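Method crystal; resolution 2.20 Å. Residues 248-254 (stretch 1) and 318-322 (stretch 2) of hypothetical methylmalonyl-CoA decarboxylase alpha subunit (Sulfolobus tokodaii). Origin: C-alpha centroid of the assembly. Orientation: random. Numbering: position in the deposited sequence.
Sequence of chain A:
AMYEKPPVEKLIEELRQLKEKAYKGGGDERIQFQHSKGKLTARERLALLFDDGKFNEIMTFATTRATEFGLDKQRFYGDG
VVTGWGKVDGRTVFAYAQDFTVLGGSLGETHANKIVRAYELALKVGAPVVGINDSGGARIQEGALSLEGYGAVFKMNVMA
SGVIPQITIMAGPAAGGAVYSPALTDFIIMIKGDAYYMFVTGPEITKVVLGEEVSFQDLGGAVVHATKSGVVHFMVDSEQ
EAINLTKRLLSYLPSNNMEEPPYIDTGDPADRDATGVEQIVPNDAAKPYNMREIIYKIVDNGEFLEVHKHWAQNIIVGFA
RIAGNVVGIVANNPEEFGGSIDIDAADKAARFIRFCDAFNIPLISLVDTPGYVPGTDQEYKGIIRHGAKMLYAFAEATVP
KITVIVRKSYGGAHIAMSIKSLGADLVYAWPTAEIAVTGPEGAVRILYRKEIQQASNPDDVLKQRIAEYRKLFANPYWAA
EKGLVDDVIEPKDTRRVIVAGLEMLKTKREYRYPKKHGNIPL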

# COMPACT_ATOMS: atom_id res chain seq x y z
N ARG A 248 26.13 -6.05 25.66
CA ARG A 248 26.71 -4.83 25.12
C ARG A 248 26.32 -4.68 23.65
O ARG A 248 26.02 -3.57 23.19
CB ARG A 248 28.23 -4.86 25.27
CG ARG A 248 28.87 -3.51 24.97
CD ARG A 248 30.38 -3.58 24.94
NE ARG A 248 30.93 -2.32 24.44
CZ ARG A 248 32.19 -2.16 24.03
NH1 ARG A 248 33.03 -3.19 24.05
NH2 ARG A 248 32.59 -0.98 23.59
N LEU A 249 26.33 -5.79 22.92
CA LEU A 249 25.97 -5.76 21.51
C LEU A 249 24.52 -5.31 21.39
O LEU A 249 24.20 -4.40 20.63
CB LEU A 249 26.13 -7.16 20.90
CG LEU A 249 25.79 -7.28 19.41
CD1 LEU A 249 26.62 -6.25 18.63
CD2 LEU A 249 26.06 -8.71 18.93
N LEU A 250 23.63 -5.93 22.16
CA LEU A 250 22.21 -5.57 22.12
C LEU A 250 21.99 -4.09 22.42
O LEU A 250 21.10 -3.46 21.83
CB LEU A 250 21.41 -6.41 23.12
CG LEU A 250 21.13 -7.87 22.76
CD1 LEU A 250 20.59 -8.58 24.00
CD2 LEU A 250 20.12 -7.94 21.61
N SER A 251 22.79 -3.54 23.33
CA SER A 251 22.65 -2.13 23.70
C SER A 251 22.82 -1.21 22.49
O SER A 251 22.33 -0.09 22.50
CB SER A 251 23.66 -1.74 24.79
OG SER A 251 25.00 -1.71 24.29
N TYR A 252 23.51 -1.68 21.45
CA TYR A 252 23.72 -0.85 20.26
C TYR A 252 22.64 -1.05 19.20
O TYR A 252 22.53 -0.25 18.25
CB TYR A 252 25.08 -1.16 19.62
CG TYR A 252 26.28 -0.62 20.36
CD1 TYR A 252 26.56 0.76 20.38
CD2 TYR A 252 27.16 -1.47 21.02
CE1 TYR A 252 27.67 1.26 21.04
CE2 TYR A 252 28.28 -0.98 21.68
CZ TYR A 252 28.53 0.38 21.69
OH TYR A 252 29.62 0.85 22.37
N LEU A 253 21.83 -2.09 19.35
CA LEU A 253 20.81 -2.39 18.35
C LEU A 253 19.37 -2.09 18.73
O LEU A 253 19.02 -2.06 19.91
CB LEU A 253 20.93 -3.88 17.95
CG LEU A 253 22.37 -4.40 17.82
CD1 LEU A 253 22.37 -5.88 17.49
CD2 LEU A 253 23.09 -3.62 16.73
N PRO A 254 18.51 -1.84 17.72
CA PRO A 254 17.09 -1.56 17.97
C PRO A 254 16.51 -2.94 18.25
O PRO A 254 17.19 -3.94 18.02
CB PRO A 254 16.61 -1.02 16.64
CG PRO A 254 17.42 -1.82 15.67
CD PRO A 254 18.80 -1.73 16.28
N GLY A 318 32.83 -1.52 13.28
CA GLY A 318 32.30 -1.69 14.61
C GLY A 318 31.27 -0.64 14.95
O GLY A 318 30.94 0.22 14.12
N PHE A 319 30.77 -0.74 16.18
CA PHE A 319 29.75 0.17 16.68
C PHE A 319 30.33 1.15 17.69
O PHE A 319 31.34 0.88 18.34
CB PHE A 319 28.62 -0.62 17.36
CG PHE A 319 27.90 -1.58 16.44
CD1 PHE A 319 27.98 -2.96 16.66
CD2 PHE A 319 27.14 -1.12 15.37
CE1 PHE A 319 27.31 -3.85 15.83
CE2 PHE A 319 26.47 -2.01 14.54
CZ PHE A 319 26.55 -3.38 14.77
N ALA A 320 29.67 2.29 17.81
CA ALA A 320 30.08 3.32 18.74
C ALA A 320 28.95 4.31 18.81
O ALA A 320 27.96 4.19 18.10
CB ALA A 320 31.35 4.02 18.23
N ARG A 321 29.09 5.30 19.68
CA ARG A 321 28.08 6.32 19.77
C ARG A 321 28.74 7.65 19.50
O ARG A 321 29.90 7.86 19.85
CB ARG A 321 27.44 6.33 21.16
CG ARG A 321 26.40 5.25 21.34
CD ARG A 321 26.01 5.08 22.79
NE ARG A 321 25.21 3.87 22.96
CZ ARG A 321 23.98 3.73 22.49
NH1 ARG A 321 23.41 4.72 21.82
NH2 ARG A 321 23.32 2.58 22.66
N ILE A 322 28.00 8.54 18.84
CA ILE A 322 28.48 9.88 18.56
C ILE A 322 27.42 10.83 19.08
O ILE A 322 26.35 10.97 18.48
CB ILE A 322 28.72 10.11 17.07
CG1 ILE A 322 29.98 9.34 16.64
CG2 ILE A 322 28.87 11.60 16.79
CD1 ILE A 322 30.37 9.54 15.20
O HOH W 1 25.62 0.86 23.56

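How do the two backbones meet? A helical segment packs across a strand, their axes 9.5 Å apart at closest approach and their directions 57° apart. The nearest CA atoms, those of Tyr252 and Phe319, are 7.1 Å apart, and both residues point CA-to-CB toward the other stretch. No direct hydrogen bond joins the two segments, so side-chain packing and one water carry the contact.

How do the rings of Tyr252 and Phe319 meet? Both adopt chi1 m, and their planes lie within 21° of parallel, but the rings are slid apart and barely overlap, with centroids 5.9 Å from each other. The Tyr252 face is instead covered by CB of Phe319, 3.9 Å from the ring centroid and nearly on its normal, a CH-pi contact that puts a weakly polarised methylene against the pi cloud.

What surrounds the Phe319 ring? With its chi1 at -61°, the ring reaches two leucines. Leu249 and Leu253 both set CA-to-CB sideways, yet their ends come nearer: the t, p rotamer of Leu249 places CD1 3.8 Å from Phe319 CE1, and the m, t rotamer of Leu253 places CD2 4.0 Å from Phe319 CZ. These apolar contacts pack against the ring, which is buried in the assembly.

How does Arg321 reach the first stretch? Its CA-to-CB bond points sideways, but chi2 and chi3, both t, extend the chain, and chi4 at -68° turns the guanidinium so that one face lies over Tyr252 CD1. Arg321 NH2 comes 2.9 Å from Ser251 O, at an angle too poor for a hydrogen bond. Water 1 makes the link instead, donating to Ser251 OG at 2.7 Å and accepting from Arg321 NH2 at 3.0 Å. Ser251, in rotamer p, also turns OG back to donate a very short 2.4 Å hydrogen bond to Arg248 O.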